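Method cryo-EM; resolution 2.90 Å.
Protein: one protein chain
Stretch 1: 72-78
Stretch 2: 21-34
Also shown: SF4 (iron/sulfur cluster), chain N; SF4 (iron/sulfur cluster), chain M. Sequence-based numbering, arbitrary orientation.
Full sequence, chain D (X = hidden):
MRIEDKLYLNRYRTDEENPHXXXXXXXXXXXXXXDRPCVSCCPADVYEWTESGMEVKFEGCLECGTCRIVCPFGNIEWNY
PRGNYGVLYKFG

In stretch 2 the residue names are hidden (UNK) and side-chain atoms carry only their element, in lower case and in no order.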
# COMPACT_ATOMS: atom_id res chain seq x y z
N PRO D 72 38.44 -23.04 -25.57
CA PRO D 72 39.86 -23.32 -25.32
C PRO D 72 40.72 -23.26 -26.56
O PRO D 72 41.92 -23.01 -26.45
CB PRO D 72 39.84 -24.73 -24.72
CG PRO D 72 38.60 -25.34 -25.23
CD PRO D 72 37.61 -24.24 -25.41
N PHE D 73 40.14 -23.46 -27.74
CA PHE D 73 40.92 -23.54 -28.96
C PHE D 73 40.89 -22.27 -29.79
O PHE D 73 41.57 -22.21 -30.82
CB PHE D 73 40.43 -24.71 -29.81
CG PHE D 73 40.51 -26.02 -29.11
CD1 PHE D 73 41.71 -26.69 -29.00
CD2 PHE D 73 39.38 -26.59 -28.56
CE1 PHE D 73 41.78 -27.90 -28.36
CE2 PHE D 73 39.45 -27.80 -27.92
CZ PHE D 73 40.65 -28.45 -27.81
N GLY D 74 40.11 -21.27 -29.40
CA GLY D 74 40.14 -20.01 -30.11
C GLY D 74 39.40 -19.99 -31.42
O GLY D 74 39.52 -19.02 -32.17
N ASN D 75 38.63 -21.03 -31.74
CA ASN D 75 37.96 -21.11 -33.04
C ASN D 75 36.53 -20.57 -32.96
O ASN D 75 35.57 -21.18 -33.40
CB ASN D 75 37.99 -22.53 -33.58
CG ASN D 75 37.33 -23.51 -32.67
OD1 ASN D 75 37.50 -23.46 -31.46
ND2 ASN D 75 36.53 -24.40 -33.24
N ILE D 76 36.41 -19.36 -32.42
CA ILE D 76 35.19 -18.58 -32.55
C ILE D 76 35.61 -17.22 -33.06
O ILE D 76 36.23 -16.44 -32.32
CB ILE D 76 34.40 -18.48 -31.24
CG1 ILE D 76 33.82 -19.84 -30.88
CG2 ILE D 76 33.28 -17.47 -31.38
CD1 ILE D 76 32.84 -19.84 -29.75
N GLU D 77 35.33 -16.94 -34.33
CA GLU D 77 35.54 -15.61 -34.87
C GLU D 77 34.46 -14.72 -34.29
O GLU D 77 33.34 -14.67 -34.80
CB GLU D 77 35.50 -15.64 -36.40
CG GLU D 77 35.64 -14.28 -37.07
CD GLU D 77 36.88 -13.52 -36.63
OE1 GLU D 77 37.97 -14.12 -36.62
OE2 GLU D 77 36.75 -12.33 -36.29
N TRP D 78 34.78 -14.05 -33.20
CA TRP D 78 33.82 -13.28 -32.44
C TRP D 78 33.99 -11.81 -32.79
O TRP D 78 35.08 -11.26 -32.64
CB TRP D 78 34.00 -13.50 -30.95
CG TRP D 78 32.97 -12.87 -30.08
CD1 TRP D 78 31.87 -13.47 -29.58
CD2 TRP D 78 32.97 -11.54 -29.57
NE1 TRP D 78 31.16 -12.59 -28.81
CE2 TRP D 78 31.81 -11.39 -28.79
CE3 TRP D 78 33.82 -10.44 -29.71
CZ2 TRP D 78 31.49 -10.21 -28.16
CZ3 TRP D 78 33.50 -9.27 -29.08
CH2 TRP D 78 32.35 -9.17 -28.31
N UNK D 21 29.10 -14.05 -35.22
CA UNK D 21 29.67 -15.22 -34.56
C UNK D 21 29.91 -16.28 -35.62
O UNK D 21 28.98 -16.99 -36.01
c UNK D 21 29.17 -14.30 -31.56
c UNK D 21 28.76 -15.75 -33.47
c UNK D 21 27.02 -15.40 -31.82
c UNK D 21 28.15 -14.75 -32.53
N UNK D 22 31.14 -16.38 -36.09
CA UNK D 22 31.53 -17.42 -37.02
C UNK D 22 32.47 -18.37 -36.29
O UNK D 22 33.26 -17.94 -35.45
n UNK D 22 35.29 -18.12 -40.17
c UNK D 22 34.51 -16.85 -40.25
c UNK D 22 33.05 -17.11 -40.58
c UNK D 22 32.34 -17.77 -39.42
c UNK D 22 32.21 -16.82 -38.25
N UNK D 23 32.37 -19.65 -36.59
CA UNK D 23 33.27 -20.65 -36.04
C UNK D 23 34.35 -20.92 -37.08
O UNK D 23 34.04 -21.25 -38.23
c UNK D 23 31.09 -22.82 -33.79
c UNK D 23 31.79 -21.66 -34.33
c UNK D 23 33.46 -23.08 -35.51
c UNK D 23 32.52 -21.92 -35.64
N UNK D 24 35.61 -20.76 -36.67
CA UNK D 24 36.72 -20.77 -37.61
C UNK D 24 36.96 -22.16 -38.19
O UNK D 24 37.34 -22.29 -39.35
n UNK D 24 40.09 -16.67 -34.22
c UNK D 24 39.21 -17.00 -35.37
c UNK D 24 37.98 -20.26 -36.92
c UNK D 24 37.92 -18.82 -36.48
c UNK D 24 39.08 -18.49 -35.57
N UNK D 25 36.73 -23.20 -37.39
CA UNK D 25 36.99 -24.57 -37.82
C UNK D 25 35.97 -25.47 -37.14
O UNK D 25 36.04 -25.68 -35.93
c UNK D 25 38.41 -24.99 -37.47
c UNK D 25 38.93 -26.10 -38.35
o UNK D 25 39.99 -25.91 -38.97
o UNK D 25 38.28 -27.16 -38.43
N UNK D 26 35.04 -26.01 -37.92
CA UNK D 26 34.01 -26.89 -37.40
C UNK D 26 34.55 -28.25 -36.95
O UNK D 26 33.87 -28.94 -36.20
c UNK D 26 32.06 -25.91 -38.71
o UNK D 26 30.53 -24.60 -37.46
c UNK D 26 30.96 -25.75 -37.69
c UNK D 26 32.93 -27.11 -38.45
o UNK D 26 30.52 -26.77 -37.13
N UNK D 27 35.74 -28.64 -37.41
CA UNK D 27 36.28 -29.94 -37.04
C UNK D 27 36.87 -29.93 -35.64
O UNK D 27 36.92 -30.98 -35.00
o UNK D 27 38.44 -29.46 -38.04
c UNK D 27 37.35 -30.36 -38.05
N UNK D 28 37.32 -28.77 -35.16
CA UNK D 28 37.78 -28.65 -33.78
C UNK D 28 36.61 -28.87 -32.82
O UNK D 28 36.78 -29.46 -31.74
c UNK D 28 39.03 -27.18 -32.18
c UNK D 28 40.37 -25.81 -34.39
c UNK D 28 38.45 -27.29 -33.56
c UNK D 28 39.55 -27.07 -34.60
N UNK D 29 35.41 -28.49 -33.24
CA UNK D 29 34.23 -28.66 -32.36
C UNK D 29 33.73 -30.11 -32.38
O UNK D 29 32.92 -30.45 -31.51
s UNK D 29 33.64 -25.98 -32.80
c UNK D 29 33.12 -27.71 -32.77
N UNK D 30 34.23 -30.95 -33.30
CA UNK D 30 33.71 -32.31 -33.38
C UNK D 30 34.59 -33.31 -32.64
O UNK D 30 34.07 -34.14 -31.88
c UNK D 30 33.56 -32.72 -34.84
N UNK D 31 35.90 -33.26 -32.83
CA UNK D 31 36.79 -34.25 -32.24
C UNK D 31 37.77 -33.64 -31.24
O UNK D 31 38.18 -34.32 -30.30
o UNK D 31 38.86 -33.29 -36.30
c UNK D 31 37.55 -35.01 -33.34
c UNK D 31 38.06 -33.83 -35.51
o UNK D 31 36.88 -34.09 -35.81
c UNK D 31 38.55 -34.19 -34.13
N UNK D 32 38.15 -32.37 -31.40
CA UNK D 32 39.20 -31.82 -30.55
C UNK D 32 38.64 -31.37 -29.20
O UNK D 32 39.33 -31.45 -28.18
c UNK D 32 41.97 -31.86 -31.97
c UNK D 32 39.90 -30.66 -31.25
c UNK D 32 42.71 -32.47 -33.16
c UNK D 32 40.75 -31.08 -32.43
n UNK D 32 43.34 -31.43 -34.01
N UNK D 33 37.38 -30.91 -29.22
CA UNK D 33 36.64 -30.41 -28.02
C UNK D 33 35.94 -31.58 -27.32
O UNK D 33 35.34 -32.40 -28.03
s UNK D 33 35.57 -27.84 -27.60
c UNK D 33 35.56 -29.43 -28.47
N UNK D 34 35.98 -31.62 -25.98
CA UNK D 34 35.34 -32.69 -25.24
C UNK D 34 34.00 -32.27 -24.66
O UNK D 34 33.00 -32.96 -24.84
o UNK D 34 37.61 -33.27 -24.60
c UNK D 34 36.28 -33.17 -24.13
FE1 SF4 N . 34.17 -25.84 -31.13
FE2 SF4 N . 34.69 -26.40 -28.21
FE3 SF4 N . 32.79 -24.19 -29.01
FE4 SF4 N . 35.76 -23.88 -29.48
S1 SF4 N . 34.54 -24.32 -27.79
S2 SF4 N . 34.02 -23.76 -30.71
S3 SF4 N . 35.91 -25.97 -29.91
S4 SF4 N . 32.94 -26.28 -29.44
FE1 SF4 M . 26.46 -14.00 -27.81
FE2 SF4 M . 27.47 -13.92 -24.97
FE3 SF4 M . 29.02 -15.42 -27.09
FE4 SF4 M . 26.37 -16.49 -26.11
S1 SF4 M . 28.20 -15.92 -25.18
S2 SF4 M . 27.19 -15.99 -28.02
S3 SF4 M . 25.64 -14.49 -25.91
S4 SF4 M . 28.29 -13.43 -26.88

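Position 21 carries four carbons, forked at the second, and one tip lies 3.4 Å from CD1 of Trp78. The fork beyond CB identifies Leu21, whose CD2 makes that contact; its CD1 is 3.8 Å from S2 of the chain M cluster, so the side chain touches both the indole and the cluster, which also meet directly, NE1 of Trp78 lying 3.6 Å from S4.

Position 22 has four carbons in a row ending in nitrogen, the pattern of a lysine. Lys22 pairs with Glu77 in antiparallel fashion: its N donates to Glu77 O at 3.1 Å, while Glu77 N reaches Lys22 O at 2.6 Å in a bond that is weak because its angle is only 129°. The two side chains share one face of the sheet, with CB of Lys22 and CB of Glu77 4.0 Å apart.

At position 23 four carbons fork at the first, one arm being two carbons long, which defines isoleucine. Ile23 points away overall, yet its CG2 sits 3.5 Å from Asn75 O, and its CA makes a CA-H...O contact with that same oxygen, also at 3.5 Å.

Position 24 again shows four carbons in a row and a terminal nitrogen. The chain is extended, and its end lies 3.2 Å from the O of Gly74: Lys24, donating through NZ. Its backbone N also donates to Asn75 O at 3.3 Å. Glu77 OE1 is 4.1 Å from Lys24 NZ, too far for a salt bridge but near enough for opposite charges to attract.

Position 25 has two carbons, the second with two oxygens, hence Asp25. Its side chain turns from stretch 1 and caps the coming turn, OD1 accepting from the N of position 27 at 3.1 Å, while its backbone O accepts from Asn75 ND2 at 3.0 Å.

Position 26, three carbons with two oxygens on the third, is Glu26; position 27, one carbon and one oxygen, is Ser27. Neither touches stretch 1.

Position 28 repeats the isoleucine fork and points toward stretch 1. Ile28 places CG2 3.6 Å from Phe73 CG and CB 3.5 Å from Asn75 ND2.

Position 29 has one carbon and a sulfur, and that sulfur is 3.3 Å from ND2 of Asn75: Cys29, whose SG binds FE1 of the chain N cluster at 1.8 Å.

Position 30 has a single carbon, Ala30, and position 31 three carbons with two oxygens, Glu31; both are out of reach.

Position 32, four carbons in a row and a nitrogen, is Lys32. Its CB covers one face of the Phe73 ring, 4.2 Å from CZ, while the amine leads away.

Position 33, one carbon and a sulfur, is Cys33, its SG 1.8 Å from FE2 of that cluster and at the edge of the Phe73 ring.

Position 34, one carbon and an oxygen, is Ser34, without contact.

The contact thus joins a short antiparallel pairing to an apolar patch around Phe73. Between them, Asn75 accepts from Lys24 and donates to Asp25, holding its own loop against the Lys24-Asp25 segment, just ahead of the turn that carries Cys29.

Stretch 2, residues 21-34: LKIKDESICAEKCS
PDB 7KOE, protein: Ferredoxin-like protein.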